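Local coordinates for protein ATP phosphoribosyltransferase regulatory subunit (Bacillus halodurans, PDB 3OD1) that is probably required for the first step of histidine biosynthesis, working with HisG, and may let histidine feedback-regulate ATP phosphoribosyltransferase, at residues B[174-179]-B[183-188]; B[202-207]-B[216-221]. All coordinates share one frame; numbering follows the deposited sequence.

Contacts 1 and 2 pair four successive helices: 168-179 with 182-193, then 197-206 with 211-220. They follow each other in the chain, with centres about 10 Å apart, and pack into one small helical bundle. Leu188 of contact 1 sits in the middle, its side chain touching both Val204 and Leu217 of contact 2. Beside it Val178 CG1 approaches Leu217 CD1 at 3.6 Å. A salt bridge joins Asp177 OD2 to Arg216 NH1 at 3.2 Å. Both contacts lie far out on the subunit, with centres about 29 and 32 Å from the chain centre, and no other chain of the assembly touches their segments.

Contact 1: B[174-179]-B[183-188]; sequences LLMDVV and QRADRL
Val179 O, on the last residue of helix 168-179, takes a hydrogen bond of 2.8 Å from Arg184 NH2. The bond is bent, with an N-H...O angle of 134°, and the oxygen stands out of the guanidinium plane. A turn at chi3 (79°) folds the arginine back over Val179, whose CB lies 3.8 Å above one face of the guanidinium, toward its rim. A leucine in place of Arg184 has no N-H to offer and would probably leave the Val179 carbonyl without this partner and its CB without the flat group beside it. Val179 wedges between three residues: CG2 lies 3.5 Å from the backbone N of Ala185 and also meets Arg184 CB, while CG1 reaches Leu188 CD1 at 3.8 Å. The two are consecutive helices joined by a tight turn and splayed at 130° between their N-to-C directions, probably part of the helical region inserted into the class II synthetase fold. The small Ala185, pointing at the partner helix, is consistent with the close approach of the segment axes, 8.9 Å. Against Ala185 CB, at 3.5 Å, rests the terminal CE of Met176, a selenomethionine; the CB of Met176 points away from the facing helix, and the bend at chi2 brings its end back. Among the buried leucines, Leu175 CG packs against Leu188 CB at 4.1 Å, and Leu175 CD2 lies close to Ala185 O.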
loop_
_atom_site.group_PDB
_atom_site.type_symbol
_atom_site.label_atom_id
_atom_site.label_comp_id
_atom_site.label_asym_id
_atom_site.label_seq_id
_atom_site.Cartn_x
_atom_site.Cartn_y
_atom_site.Cartn_z
ATOM N N LEU B 174 2.969 -42.056 -1.103
ATOM C CA LEU B 174 3.294 -42.895 -2.248
ATOM C C LEU B 174 4.799 -43.019 -2.447
ATOM O O LEU B 174 5.325 -44.127 -2.562
ATOM C CB LEU B 174 2.646 -42.358 -3.525
ATOM C CG LEU B 174 2.982 -43.144 -4.799
ATOM C CD1 LEU B 174 2.593 -44.637 -4.671
ATOM C CD2 LEU B 174 2.326 -42.506 -6.020
ATOM N N LEU B 175 5.488 -41.882 -2.498
ATOM C CA LEU B 175 6.935 -41.889 -2.678
ATOM C C LEU B 175 7.624 -42.745 -1.607
ATOM O O LEU B 175 8.385 -43.655 -1.934
ATOM C CB LEU B 175 7.484 -40.462 -2.671
ATOM C CG LEU B 175 7.582 -39.832 -4.065
ATOM C CD1 LEU B 175 6.501 -40.392 -5.001
ATOM C CD2 LEU B 175 7.559 -38.318 -3.985
HETATM N N MSE B 176 7.349 -42.451 -0.337
HETATM C CA MSE B 176 7.916 -43.220 0.774
HETATM C C MSE B 176 7.630 -44.706 0.653
HETATM O O MSE B 176 8.541 -45.540 0.738
HETATM C CB MSE B 176 7.380 -42.732 2.119
HETATM C CG MSE B 176 8.081 -41.502 2.642
HETATM SE SE MSE B 176 10.006 -41.746 2.854
HETATM C CE MSE B 176 10.482 -39.860 2.891
ATOM N N ASP B 177 6.363 -45.050 0.472
ATOM C CA ASP B 177 6.006 -46.455 0.492
ATOM C C ASP B 177 6.779 -47.231 -0.565
ATOM O O ASP B 177 6.985 -48.440 -0.426
ATOM C CB ASP B 177 4.509 -46.661 0.311
ATOM C CG ASP B 177 4.086 -48.055 0.700
ATOM O OD1 ASP B 177 4.278 -48.417 1.880
ATOM O OD2 ASP B 177 3.578 -48.784 -0.169
ATOM N N VAL B 178 7.224 -46.531 -1.608
ATOM C CA VAL B 178 7.948 -47.188 -2.690
ATOM C C VAL B 178 9.467 -47.172 -2.529
ATOM O O VAL B 178 10.126 -48.189 -2.748
ATOM C CB VAL B 178 7.589 -46.597 -4.057
ATOM C CG1 VAL B 178 8.512 -47.165 -5.125
ATOM C CG2 VAL B 178 6.116 -46.867 -4.386
ATOM N N VAL B 179 10.031 -46.029 -2.156
ATOM C CA VAL B 179 11.486 -45.926 -2.070
ATOM C C VAL B 179 12.023 -46.070 -0.641
ATOM O O VAL B 179 13.218 -46.286 -0.440
ATOM C CB VAL B 179 12.021 -44.637 -2.745
ATOM C CG1 VAL B 179 11.592 -44.595 -4.207
ATOM C CG2 VAL B 179 11.551 -43.399 -2.005
ATOM N N GLN B 183 15.755 -39.694 1.591
ATOM C CA GLN B 183 16.644 -39.105 0.598
ATOM C C GLN B 183 16.213 -39.496 -0.808
ATOM O O GLN B 183 16.219 -38.670 -1.719
ATOM C CB GLN B 183 18.094 -39.528 0.850
ATOM C CG GLN B 183 18.421 -39.797 2.315
ATOM C CD GLN B 183 17.899 -38.717 3.249
ATOM O OE1 GLN B 183 17.840 -37.539 2.893
ATOM N NE2 GLN B 183 17.516 -39.119 4.458
ATOM N N ARG B 184 15.840 -40.762 -0.975
ATOM C CA ARG B 184 15.354 -41.251 -2.260
ATOM C C ARG B 184 14.044 -40.547 -2.621
ATOM O O ARG B 184 13.810 -40.202 -3.779
ATOM C CB ARG B 184 15.149 -42.771 -2.227
ATOM C CG ARG B 184 16.385 -43.575 -1.819
ATOM C CD ARG B 184 16.098 -45.085 -1.772
ATOM N NE ARG B 184 16.090 -45.697 -3.102
ATOM C CZ ARG B 184 15.447 -46.823 -3.413
ATOM N NH1 ARG B 184 15.503 -47.303 -4.652
ATOM N NH2 ARG B 184 14.742 -47.468 -2.492
ATOM N N ALA B 185 13.196 -40.339 -1.618
ATOM C CA ALA B 185 11.914 -39.687 -1.827
ATOM C C ALA B 185 12.117 -38.231 -2.233
ATOM O O ALA B 185 11.467 -37.749 -3.162
ATOM C CB ALA B 185 11.053 -39.788 -0.580
ATOM N N ASP B 186 13.020 -37.535 -1.542
ATOM C CA ASP B 186 13.360 -36.150 -1.880
ATOM C C ASP B 186 13.724 -36.006 -3.360
ATOM O O ASP B 186 13.238 -35.109 -4.043
ATOM C CB ASP B 186 14.530 -35.644 -1.033
ATOM C CG ASP B 186 14.118 -35.274 0.382
ATOM O OD1 ASP B 186 12.940 -35.484 0.742
ATOM O OD2 ASP B 186 14.978 -34.770 1.139
ATOM N N ARG B 187 14.581 -36.901 -3.840
ATOM C CA ARG B 187 15.086 -36.857 -5.208
ATOM C C ARG B 187 13.943 -36.907 -6.217
ATOM O O ARG B 187 13.963 -36.203 -7.237
ATOM C CB ARG B 187 16.065 -38.014 -5.450
ATOM C CG ARG B 187 17.222 -37.670 -6.384
ATOM C CD ARG B 187 18.379 -38.660 -6.247
ATOM N NE ARG B 187 19.627 -38.112 -6.780
ATOM C CZ ARG B 187 20.436 -38.753 -7.621
ATOM N NH1 ARG B 187 20.135 -39.978 -8.033
ATOM N NH2 ARG B 187 21.550 -38.169 -8.049
ATOM N N LEU B 188 12.951 -37.741 -5.923
ATOM C CA LEU B 188 11.739 -37.830 -6.737
ATOM C C LEU B 188 10.884 -36.562 -6.626
ATOM O O LEU B 188 10.430 -36.027 -7.636
ATOM C CB LEU B 188 10.916 -39.067 -6.357
ATOM C CG LEU B 188 11.338 -40.387 -7.011
ATOM C CD1 LEU B 188 10.697 -41.593 -6.316
ATOM C CD2 LEU B 188 11.007 -40.374 -8.496
#

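Contact 2: B[202-207]-B[216-221]; sequences EHVKSL and RLMNLL
Lys205 lays its aliphatic chain across the end of Met218, a selenomethionine, with the two side chains at about a right angle. From CB the lysine sets CG anti to its own carbonyl carbon (chi1 -65°), and this first methylene beyond CB lies 3.5 Å from Met218 CE. The chain then runs extended: CD stands farther off, 4.1 Å from the same methyl, and Lys205 CE returns to 3.4 Å of Met218 CE, tighter than usual for two carbons. NZ lies beyond the methyl, so the lysine contributes carbon rather than charge to this contact. Met218 gets there by bending at chi2 and chi3, which brings its methyl across to the lysine although its CB does not face the other helix. The same CE lies 4.3 Å from Val204 CG1, linking the exposed edge to the buried part of the interface. There Val204 and Leu217 point at each other: Val204 CG1, anti to the backbone N (chi1 176°), meets Leu217 CB at 4.0 Å and Leu217 CD1 at nearly the same distance. Outside the two segments, Tyr200 OH is hydrogen-bonded to Leu217 O, and Lys214 NZ donates a hydrogen bond to Lys205 O. Nearly antiparallel at 173°, with segment axes 10.3 Å apart, the pair is a helical hairpin, and probably belongs to the helical insertion that histidyl-tRNA synthetase relatives carry between motifs 2 and 3 of the class II core.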
loop_
_atom_site.group_PDB
_atom_site.type_symbol
_atom_site.label_atom_id
_atom_site.label_comp_id
_atom_site.label_asym_id
_atom_site.label_seq_id
_atom_site.Cartn_x
_atom_site.Cartn_y
_atom_site.Cartn_z
ATOM N N GLU B 202 12.913 -40.792 -16.307
ATOM C CA GLU B 202 14.260 -41.312 -16.499
ATOM C C GLU B 202 14.823 -41.816 -15.173
ATOM O O GLU B 202 15.439 -42.878 -15.112
ATOM C CB GLU B 202 15.170 -40.226 -17.080
ATOM C CG GLU B 202 16.395 -40.757 -17.813
ATOM C CD GLU B 202 16.062 -41.312 -19.192
ATOM O OE1 GLU B 202 16.712 -42.296 -19.614
ATOM O OE2 GLU B 202 15.151 -40.766 -19.854
ATOM N N HIS B 203 14.596 -41.047 -14.113
ATOM C CA HIS B 203 15.115 -41.377 -12.794
ATOM C C HIS B 203 14.479 -42.641 -12.227
ATOM O O HIS B 203 15.152 -43.461 -11.597
ATOM C CB HIS B 203 14.895 -40.214 -11.827
ATOM C CG HIS B 203 15.537 -40.418 -10.493
ATOM N ND1 HIS B 203 14.813 -40.518 -9.323
ATOM C CD2 HIS B 203 16.838 -40.558 -10.142
ATOM C CE1 HIS B 203 15.641 -40.699 -8.310
ATOM N NE2 HIS B 203 16.876 -40.727 -8.780
ATOM N N VAL B 204 13.179 -42.791 -12.447
ATOM C CA VAL B 204 12.452 -43.940 -11.931
ATOM C C VAL B 204 12.958 -45.229 -12.575
ATOM O O VAL B 204 13.107 -46.252 -11.909
ATOM C CB VAL B 204 10.932 -43.793 -12.159
ATOM C CG1 VAL B 204 10.199 -45.033 -11.695
ATOM C CG2 VAL B 204 10.405 -42.568 -11.428
ATOM N N LYS B 205 13.232 -45.170 -13.874
ATOM C CA LYS B 205 13.724 -46.336 -14.593
ATOM C C LYS B 205 15.161 -46.676 -14.205
ATOM O O LYS B 205 15.600 -47.812 -14.376
ATOM C CB LYS B 205 13.598 -46.134 -16.105
ATOM C CG LYS B 205 12.160 -46.026 -16.577
ATOM C CD LYS B 205 12.039 -46.241 -18.076
ATOM C CE LYS B 205 10.579 -46.236 -18.511
ATOM N NZ LYS B 205 10.406 -46.663 -19.929
ATOM N N SER B 206 15.885 -45.695 -13.669
ATOM C CA SER B 206 17.256 -45.925 -13.219
ATOM C C SER B 206 17.286 -46.597 -11.850
ATOM O O SER B 206 18.230 -47.317 -11.525
ATOM C CB SER B 206 18.052 -44.619 -13.175
ATOM O OG SER B 206 17.670 -43.799 -12.077
ATOM N N LEU B 207 16.246 -46.363 -11.055
ATOM C CA LEU B 207 16.198 -46.877 -9.689
ATOM C C LEU B 207 16.180 -48.396 -9.633
ATOM O O LEU B 207 15.734 -49.061 -10.567
ATOM C CB LEU B 207 14.983 -46.325 -8.946
ATOM C CG LEU B 207 15.026 -44.846 -8.567
ATOM C CD1 LEU B 207 13.743 -44.478 -7.860
ATOM C CD2 LEU B 207 16.233 -44.550 -7.687
ATOM N N ARG B 216 3.878 -47.857 -10.274
ATOM C CA ARG B 216 3.194 -47.015 -9.308
ATOM C C ARG B 216 3.737 -45.592 -9.419
ATOM O O ARG B 216 2.988 -44.658 -9.695
ATOM C CB ARG B 216 3.358 -47.559 -7.885
ATOM C CG ARG B 216 2.738 -48.945 -7.661
ATOM C CD ARG B 216 2.253 -49.113 -6.220
ATOM N NE ARG B 216 3.347 -49.382 -5.292
ATOM C CZ ARG B 216 3.366 -49.020 -4.009
ATOM N NH1 ARG B 216 4.416 -49.324 -3.258
ATOM N NH2 ARG B 216 2.353 -48.347 -3.474
ATOM N N LEU B 217 5.044 -45.437 -9.221
ATOM C CA LEU B 217 5.676 -44.127 -9.319
ATOM C C LEU B 217 5.333 -43.462 -10.647
ATOM O O LEU B 217 5.072 -42.256 -10.709
ATOM C CB LEU B 217 7.194 -44.244 -9.160
ATOM C CG LEU B 217 7.671 -44.650 -7.761
ATOM C CD1 LEU B 217 9.184 -44.700 -7.691
ATOM C CD2 LEU B 217 7.130 -43.690 -6.730
HETATM N N MSE B 218 5.318 -44.271 -11.700
HETATM C CA MSE B 218 5.059 -43.802 -13.055
HETATM C C MSE B 218 3.628 -43.285 -13.217
HETATM O O MSE B 218 3.395 -42.227 -13.829
HETATM C CB MSE B 218 5.326 -44.941 -14.048
HETATM C CG MSE B 218 6.003 -44.504 -15.326
HETATM SE SE MSE B 218 7.729 -43.680 -14.985
HETATM C CE MSE B 218 8.881 -45.047 -15.757
ATOM N N ASN B 219 2.676 -44.028 -12.660
ATOM C CA ASN B 219 1.261 -43.696 -12.806
ATOM C C ASN B 219 0.832 -42.448 -12.031
ATOM O O ASN B 219 -0.222 -41.874 -12.303
ATOM C CB ASN B 219 0.381 -44.899 -12.450
ATOM C CG ASN B 219 0.345 -45.939 -13.559
ATOM O OD1 ASN B 219 0.266 -45.596 -14.741
ATOM N ND2 ASN B 219 0.406 -47.213 -13.184
ATOM N N LEU B 220 1.652 -42.031 -11.070
ATOM C CA LEU B 220 1.412 -40.780 -10.349
ATOM C C LEU B 220 1.248 -39.639 -11.335
ATOM O O LEU B 220 0.339 -38.832 -11.205
ATOM C CB LEU B 220 2.572 -40.469 -9.405
ATOM C CG LEU B 220 2.580 -39.081 -8.761
ATOM C CD1 LEU B 220 1.284 -38.826 -7.994
ATOM C CD2 LEU B 220 3.788 -38.968 -7.849
ATOM N N LEU B 221 2.137 -39.588 -12.324
ATOM C CA LEU B 221 2.143 -38.528 -13.335
ATOM C C LEU B 221 0.839 -38.435 -14.123
ATOM O O LEU B 221 0.526 -37.396 -14.701
ATOM C CB LEU B 221 3.301 -38.746 -14.304
ATOM C CG LEU B 221 4.557 -37.903 -14.097
ATOM C CD1 LEU B 221 4.820 -37.632 -12.622
ATOM C CD2 LEU B 221 5.752 -38.573 -14.765
#